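Local coordinates for protein transcriptional repressor PadR (Bacillus cereus, PDB 6JYI) that probably binds DNA as a dimeric transcription factor of the PadR family, carrying a winged helix-turn-helix domain, at residues K8-M18 against I77-Y88. Sequence-based numbering, arbitrary orientation.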
ATOM      1  N   LYS A   8       4.546  12.239  -6.963  1.00 25.67           N
ATOM      2  CA  LYS A   8       5.265  11.039  -7.364  1.00 26.08           C
ATOM      3  C   LYS A   8       4.554  10.209  -8.424  1.00 25.08           C
ATOM      4  O   LYS A   8       5.212   9.505  -9.196  1.00 24.53           O
ATOM      5  CB  LYS A   8       5.531  10.210  -6.121  1.00 26.95           C
ATOM      6  CG  LYS A   8       6.767   9.442  -6.113  1.00 31.66           C
ATOM      7  CD  LYS A   8       7.221   9.133  -4.656  1.00 32.79           C
ATOM      8  CE  LYS A   8       8.052  10.258  -4.035  1.00 34.50           C
ATOM      9  NZ  LYS A   8       8.473   9.928  -2.644  1.00 34.73           N
ATOM     10  N   GLY A   9       3.220  10.281  -8.467  1.00 25.73           N
ATOM     11  CA  GLY A   9       2.446   9.731  -9.574  1.00 25.85           C
ATOM     12  C   GLY A   9       2.993  10.080 -10.950  1.00 25.26           C
ATOM     13  O   GLY A   9       2.977   9.242 -11.843  1.00 25.60           O
ATOM     14  N   ARG A  10       3.438  11.320 -11.135  1.00 24.67           N
ATOM     15  CA  ARG A  10       4.009  11.773 -12.400  1.00 26.23           C
ATOM     16  C   ARG A  10       5.281  10.949 -12.757  1.00 26.28           C
ATOM     17  O   ARG A  10       5.526  10.614 -13.913  1.00 24.49           O
ATOM     18  CB  ARG A  10       4.376  13.237 -12.301  1.00 26.89           C
ATOM     19  CG  ARG A  10       3.212  14.171 -12.078  1.00 28.04           C
ATOM     20  CD  ARG A  10       3.686  15.486 -11.467  1.00 29.88           C
ATOM     21  NE  ARG A  10       4.702  16.185 -12.279  1.00 27.66           N
ATOM     22  CZ  ARG A  10       4.469  17.227 -13.075  1.00 28.40           C
ATOM     23  NH1 ARG A  10       3.237  17.709 -13.220  1.00 30.09           N
ATOM     24  NH2 ARG A  10       5.474  17.798 -13.742  1.00 28.62           N
ATOM     25  N   ASP A  11       6.054  10.606 -11.749  1.00 26.31           N
ATOM     26  CA  ASP A  11       7.311   9.830 -11.980  1.00 27.66           C
ATOM     27  C   ASP A  11       7.096   8.395 -12.326  1.00 27.46           C
ATOM     28  O   ASP A  11       7.951   7.802 -12.986  1.00 29.19           O
ATOM     29  CB  ASP A  11       8.229   9.959 -10.786  1.00 28.35           C
ATOM     30  CG  ASP A  11       8.433  11.359 -10.438  1.00 29.61           C
ATOM     31  OD1 ASP A  11       8.937  12.069 -11.313  1.00 38.88           O
ATOM     32  OD2 ASP A  11       8.060  11.791  -9.323  1.00 32.82           O
ATOM     33  N   VAL A  12       5.948   7.830 -11.938  1.00 26.78           N
ATOM     34  CA  VAL A  12       5.593   6.517 -12.430  1.00 27.24           C
ATOM     35  C   VAL A  12       5.507   6.552 -13.960  1.00 24.76           C
ATOM     36  O   VAL A  12       6.092   5.699 -14.649  1.00 23.62           O
ATOM     37  CB  VAL A  12       4.241   5.976 -11.871  1.00 28.44           C
ATOM     38  CG1 VAL A  12       3.913   4.666 -12.522  1.00 33.05           C
ATOM     39  CG2 VAL A  12       4.237   5.841 -10.320  1.00 32.15           C
ATOM     40  N   VAL A  13       4.792   7.552 -14.479  1.00 22.26           N
ATOM     41  CA  VAL A  13       4.621   7.716 -15.918  1.00 21.46           C
ATOM     42  C   VAL A  13       5.929   8.056 -16.589  1.00 20.82           C
ATOM     43  O   VAL A  13       6.290   7.431 -17.573  1.00 21.73           O
ATOM     44  CB  VAL A  13       3.542   8.784 -16.237  1.00 21.67           C
ATOM     45  CG1 VAL A  13       3.501   9.083 -17.731  1.00 21.16           C
ATOM     46  CG2 VAL A  13       2.169   8.288 -15.702  1.00 24.14           C
ATOM     47  N   LEU A  14       6.673   9.023 -16.050  1.00 20.62           N
ATOM     48  CA  LEU A  14       7.978   9.393 -16.658  1.00 20.99           C
ATOM     49  C   LEU A  14       8.926   8.242 -16.663  1.00 20.72           C
ATOM     50  O   LEU A  14       9.613   7.969 -17.683  1.00 21.89           O
ATOM     51  CB  LEU A  14       8.606  10.598 -15.947  1.00 20.57           C
ATOM     52  CG  LEU A  14       7.794  11.887 -16.120  1.00 22.07           C
ATOM     53  CD1 LEU A  14       8.287  13.020 -15.151  1.00 22.85           C
ATOM     54  CD2 LEU A  14       7.902  12.381 -17.561  1.00 20.54           C
ATOM     55  N   GLY A  15       8.992   7.522 -15.546  1.00 19.44           N
ATOM     56  CA  GLY A  15       9.833   6.340 -15.543  1.00 20.70           C
ATOM     57  C   GLY A  15       9.498   5.301 -16.571  1.00 19.91           C
ATOM     58  O   GLY A  15      10.394   4.704 -17.193  1.00 20.36           O
ATOM     59  N   LEU A  16       8.223   5.055 -16.777  1.00 21.60           N
ATOM     60  CA  LEU A  16       7.811   4.097 -17.791  1.00 22.76           C
ATOM     61  C   LEU A  16       8.288   4.515 -19.181  1.00 23.54           C
ATOM     62  O   LEU A  16       8.869   3.715 -19.936  1.00 25.20           O
ATOM     63  CB  LEU A  16       6.291   3.966 -17.774  1.00 23.14           C
ATOM     64  CG  LEU A  16       5.701   3.075 -16.686  1.00 25.70           C
ATOM     65  CD1 LEU A  16       4.139   3.111 -16.776  1.00 27.55           C
ATOM     66  CD2 LEU A  16       6.229   1.634 -16.812  1.00 30.14           C
ATOM     67  N   LEU A  17       8.150   5.805 -19.465  1.00 22.36           N
ATOM     68  CA  LEU A  17       8.529   6.367 -20.765  1.00 23.18           C
ATOM     69  C   LEU A  17      10.049   6.463 -20.988  1.00 25.91           C
ATOM     70  O   LEU A  17      10.503   6.542 -22.114  1.00 27.18           O
ATOM     71  CB  LEU A  17       7.838   7.728 -20.956  1.00 21.51           C
ATOM     72  CG  LEU A  17       6.319   7.659 -21.051  1.00 21.81           C
ATOM     73  CD1 LEU A  17       5.661   9.073 -21.128  1.00 19.57           C
ATOM     74  CD2 LEU A  17       5.906   6.814 -22.254  1.00 23.57           C
HETATM   75  N   MSE A  18      10.819   6.393 -19.913  1.00 28.12           N
HETATM   76  CA  MSE A  18      12.283   6.356 -19.998  1.00 31.40           C
HETATM   77  C   MSE A  18      12.850   5.297 -20.951  1.00 34.31           C
HETATM   78  O   MSE A  18      13.751   5.600 -21.706  1.00 35.60           O
HETATM   79  CB  MSE A  18      12.919   6.204 -18.595  1.00 30.20           C
HETATM   80  CG  MSE A  18      12.837   7.423 -17.781  1.00 30.57           C
HETATM   81 SE   MSE A  18      14.041   8.829 -18.437  1.00 35.63          SE
HETATM   82  CE  MSE A  18      15.741   7.960 -18.163  1.00 31.80           C
ATOM     83  N   ILE A  77       8.991  10.777 -23.863  1.00 26.13           N
ATOM     84  CA  ILE A  77       9.580  11.672 -22.861  1.00 25.32           C
ATOM     85  C   ILE A  77      10.564  12.668 -23.509  1.00 27.13           C
ATOM     86  O   ILE A  77      11.261  12.324 -24.480  1.00 27.66           O
ATOM     87  CB  ILE A  77      10.269  10.842 -21.747  1.00 25.05           C
ATOM     88  CG1 ILE A  77      10.464  11.681 -20.468  1.00 24.77           C
ATOM     89  CG2 ILE A  77      11.549  10.171 -22.270  1.00 24.13           C
ATOM     90  CD1 ILE A  77      10.954  10.897 -19.270  1.00 23.24           C
ATOM     91  N   THR A  78      10.588  13.900 -22.999  1.00 26.10           N
ATOM     92  CA  THR A  78      11.530  14.911 -23.454  1.00 27.18           C
ATOM     93  C   THR A  78      12.662  15.001 -22.451  1.00 26.74           C
ATOM     94  O   THR A  78      12.586  14.417 -21.368  1.00 25.00           O
ATOM     95  CB  THR A  78      10.875  16.326 -23.512  1.00 28.34           C
ATOM     96  OG1 THR A  78      10.515  16.723 -22.181  1.00 26.76           O
ATOM     97  CG2 THR A  78       9.654  16.318 -24.380  1.00 28.53           C
ATOM     98  N   ASP A  79      13.667  15.814 -22.742  1.00 27.08           N
ATOM     99  CA  ASP A  79      14.757  15.966 -21.798  1.00 27.71           C
ATOM    100  C   ASP A  79      14.287  16.612 -20.491  1.00 27.27           C
ATOM    101  O   ASP A  79      14.797  16.283 -19.405  1.00 26.25           O
ATOM    102  CB  ASP A  79      15.984  16.671 -22.426  1.00 29.82           C
ATOM    103  CG  ASP A  79      16.809  15.736 -23.346  1.00 33.84           C
ATOM    104  OD1 ASP A  79      16.459  14.545 -23.542  1.00 31.57           O
ATOM    105  OD2 ASP A  79      17.847  16.205 -23.868  1.00 39.35           O
ATOM    106  N   GLU A  80      13.297  17.497 -20.557  1.00 27.24           N
ATOM    107  CA  GLU A  80      12.749  18.058 -19.331  1.00 28.34           C
ATOM    108  C   GLU A  80      12.096  16.984 -18.464  1.00 26.39           C
ATOM    109  O   GLU A  80      12.226  16.995 -17.232  1.00 26.39           O
ATOM    110  CB  GLU A  80      11.757  19.201 -19.634  1.00 30.14           C
ATOM    111  CG  GLU A  80      12.428  20.405 -20.281  1.00 36.07           C
ATOM    112  CD  GLU A  80      13.414  21.079 -19.344  1.00 43.98           C
ATOM    113  OE1 GLU A  80      13.189  21.009 -18.123  1.00 50.25           O
ATOM    114  OE2 GLU A  80      14.417  21.677 -19.811  1.00 51.59           O
ATOM    115  N   GLY A  81      11.427  16.029 -19.100  1.00 24.35           N
ATOM    116  CA  GLY A  81      10.855  14.915 -18.353  1.00 24.48           C
ATOM    117  C   GLY A  81      11.931  14.015 -17.772  1.00 23.81           C
ATOM    118  O   GLY A  81      11.785  13.538 -16.637  1.00 24.43           O
ATOM    119  N   ARG A  82      12.986  13.761 -18.557  1.00 24.55           N
ATOM    120  CA  ARG A  82      14.143  12.989 -18.102  1.00 24.62           C
ATOM    121  C   ARG A  82      14.697  13.641 -16.833  1.00 25.30           C
ATOM    122  O   ARG A  82      15.000  12.963 -15.822  1.00 24.79           O
ATOM    123  CB  ARG A  82      15.229  12.844 -19.176  1.00 25.06           C
ATOM    124  CG  ARG A  82      14.774  12.055 -20.414  1.00 25.93           C
ATOM    125  CD  ARG A  82      15.898  11.677 -21.366  1.00 25.92           C
ATOM    126  NE  ARG A  82      15.388  10.742 -22.352  1.00 28.51           N
ATOM    127  CZ  ARG A  82      14.786  11.076 -23.484  1.00 29.85           C
ATOM    128  NH1 ARG A  82      14.666  12.363 -23.855  1.00 31.06           N
ATOM    129  NH2 ARG A  82      14.296  10.119 -24.276  1.00 30.28           N
ATOM    130  N   GLU A  83      14.794  14.963 -16.867  1.00 25.92           N
ATOM    131  CA  GLU A  83      15.325  15.690 -15.747  1.00 26.42           C
ATOM    132  C   GLU A  83      14.448  15.554 -14.486  1.00 25.81           C
ATOM    133  O   GLU A  83      14.958  15.326 -13.385  1.00 26.67           O
ATOM    134  CB  GLU A  83      15.510  17.159 -16.145  1.00 27.53           C
ATOM    135  CG  GLU A  83      16.325  17.912 -15.157  1.00 31.84           C
ATOM    136  CD  GLU A  83      17.793  17.453 -15.067  1.00 35.68           C
ATOM    137  OE1 GLU A  83      18.372  16.939 -16.059  1.00 40.73           O
ATOM    138  OE2 GLU A  83      18.370  17.628 -13.971  1.00 40.71           O
ATOM    139  N   GLU A  84      13.132  15.706 -14.632  1.00 25.95           N
ATOM    140  CA  GLU A  84      12.212  15.481 -13.524  1.00 25.97           C
ATOM    141  C   GLU A  84      12.368  14.026 -13.007  1.00 24.86           C
ATOM    142  O   GLU A  84      12.463  13.805 -11.803  1.00 24.70           O
ATOM    143  CB  GLU A  84      10.754  15.730 -13.931  1.00 26.33           C
ATOM    144  CG  GLU A  84       9.775  15.476 -12.791  1.00 27.91           C
ATOM    145  CD  GLU A  84       8.352  15.907 -13.063  1.00 31.99           C
ATOM    146  OE1 GLU A  84       8.105  16.658 -14.046  1.00 32.94           O
ATOM    147  OE2 GLU A  84       7.478  15.529 -12.247  1.00 33.61           O
ATOM    148  N   PHE A  85      12.401  13.048 -13.906  1.00 24.23           N
ATOM    149  CA  PHE A  85      12.561  11.650 -13.449  1.00 23.58           C
ATOM    150  C   PHE A  85      13.866  11.477 -12.640  1.00 24.22           C
ATOM    151  O   PHE A  85      13.867  10.932 -11.522  1.00 24.13           O
ATOM    152  CB  PHE A  85      12.592  10.684 -14.599  1.00 22.84           C
ATOM    153  CG  PHE A  85      12.784   9.266 -14.153  1.00 23.81           C
ATOM    154  CD1 PHE A  85      11.781   8.630 -13.435  1.00 27.69           C
ATOM    155  CD2 PHE A  85      13.978   8.613 -14.386  1.00 30.27           C
ATOM    156  CE1 PHE A  85      11.977   7.318 -12.975  1.00 27.56           C
ATOM    157  CE2 PHE A  85      14.147   7.278 -13.961  1.00 29.01           C
ATOM    158  CZ  PHE A  85      13.162   6.683 -13.258  1.00 25.85           C
ATOM    159  N   TYR A  86      14.975  11.963 -13.193  1.00 24.10           N
ATOM    160  CA  TYR A  86      16.244  11.799 -12.509  1.00 25.31           C
ATOM    161  C   TYR A  86      16.306  12.562 -11.179  1.00 25.36           C
ATOM    162  O   TYR A  86      16.892  12.064 -10.220  1.00 25.53           O
ATOM    163  CB  TYR A  86      17.447  12.103 -13.391  1.00 25.01           C
ATOM    164  CG  TYR A  86      17.871  10.963 -14.285  1.00 25.36           C
ATOM    165  CD1 TYR A  86      18.407   9.778 -13.749  1.00 26.63           C
ATOM    166  CD2 TYR A  86      17.713  11.031 -15.658  1.00 23.42           C
ATOM    167  CE1 TYR A  86      18.803   8.744 -14.573  1.00 26.81           C
ATOM    168  CE2 TYR A  86      18.110   9.988 -16.488  1.00 26.66           C
ATOM    169  CZ  TYR A  86      18.622   8.844 -15.947  1.00 25.68           C
ATOM    170  OH  TYR A  86      19.057   7.821 -16.749  1.00 27.62           O
ATOM    171  N   GLN A  87      15.639  13.709 -11.098  1.00 26.70           N
ATOM    172  CA  GLN A  87      15.517  14.395  -9.823  1.00 27.38           C
ATOM    173  C   GLN A  87      14.748  13.537  -8.808  1.00 26.62           C
ATOM    174  O   GLN A  87      15.169  13.412  -7.648  1.00 26.90           O
ATOM    175  CB  GLN A  87      14.881  15.773 -10.005  1.00 29.76           C
ATOM    176  CG  GLN A  87      15.856  16.834 -10.604  1.00 34.64           C
ATOM    177  CD  GLN A  87      15.191  18.203 -10.843  1.00 41.27           C
ATOM    178  OE1 GLN A  87      13.984  18.379 -10.637  1.00 45.90           O
ATOM    179  NE2 GLN A  87      15.984  19.171 -11.281  1.00 42.08           N
ATOM    180  N   TYR A  88      13.639  12.929  -9.245  1.00 23.87           N
ATOM    181  CA  TYR A  88      12.855  12.054  -8.387  1.00 23.16           C
ATOM    182  C   TYR A  88      13.767  10.981  -7.815  1.00 23.05           C
ATOM    183  O   TYR A  88      13.779  10.744  -6.597  1.00 23.21           O
ATOM    184  CB  TYR A  88      11.643  11.467  -9.194  1.00 22.88           C
ATOM    185  CG  TYR A  88      11.233  10.100  -8.737  1.00 21.75           C
ATOM    186  CD1 TYR A  88      10.618   9.920  -7.500  1.00 23.00           C
ATOM    187  CD2 TYR A  88      11.509   8.987  -9.511  1.00 24.04           C
ATOM    188  CE1 TYR A  88      10.264   8.615  -7.043  1.00 26.59           C
ATOM    189  CE2 TYR A  88      11.140   7.690  -9.097  1.00 23.15           C
ATOM    190  CZ  TYR A  88      10.514   7.534  -7.849  1.00 25.86           C
ATOM    191  OH  TYR A  88      10.212   6.296  -7.397  1.00 27.31           O
TER
HETATM  192  O   HOH W   1       8.483  14.581 -10.075  1.00 37.72           O
HETATM  193  O   HOH W   2       9.729   7.896 -24.290  1.00 28.33           O
HETATM  194  O   HOH W   3      14.964   8.018 -22.729  1.00 39.78           O
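Over one face of the Phe85 ring lies Met18 CG, 4.1 Å from the ring centroid, while the carbonyl oxygen of Asp11 meets the ring's edge. Phe85 is a knob in the hole formed by Asp11, Leu14, Gly15 and Met18; Gly15, having no side chain, lets its CA come to 3.5 Å from Phe85 CE1. Phe108 of the second subunit meets the same ring edge-to-face. The Asp11 carboxylate is stacked on the Tyr88 ring, their planes 7° apart, and Asp11 CB lies over one face of that ring, a CH-pi contact; Tyr88 OH is hydrogen-bonded to Asp101 of the second subunit. The Arg10 guanidinium offers its edge to Glu84, NE to OE2 and NH2 to OE1, each 2.9 Å and each on a syn lone pair, with the planes 16° apart. Glu84 reaches Arg10 with CG anti to its backbone N and the chain beyond extended. Arg10 also pairs with Glu56. Met18, modelled as selenomethionine, has a long, unbranched chain that bends at chi2 and chi3, bringing SE to 3.8 Å from Ile77 CD1, which also packs on Leu14 CD2, and CE against Tyr86. Thus helix 8-18 crosses helix 79-88 at -118° around an apolar centre of the winged helix-turn-helix domain. The two-pronged salt bridge fixes the Glu84 carboxylate, and Arg10 probably offsets its repulsion with Asp11; a water lies between, 2.8 Å from Asp11 OD1 and 2.6 Å from Glu84 OE2.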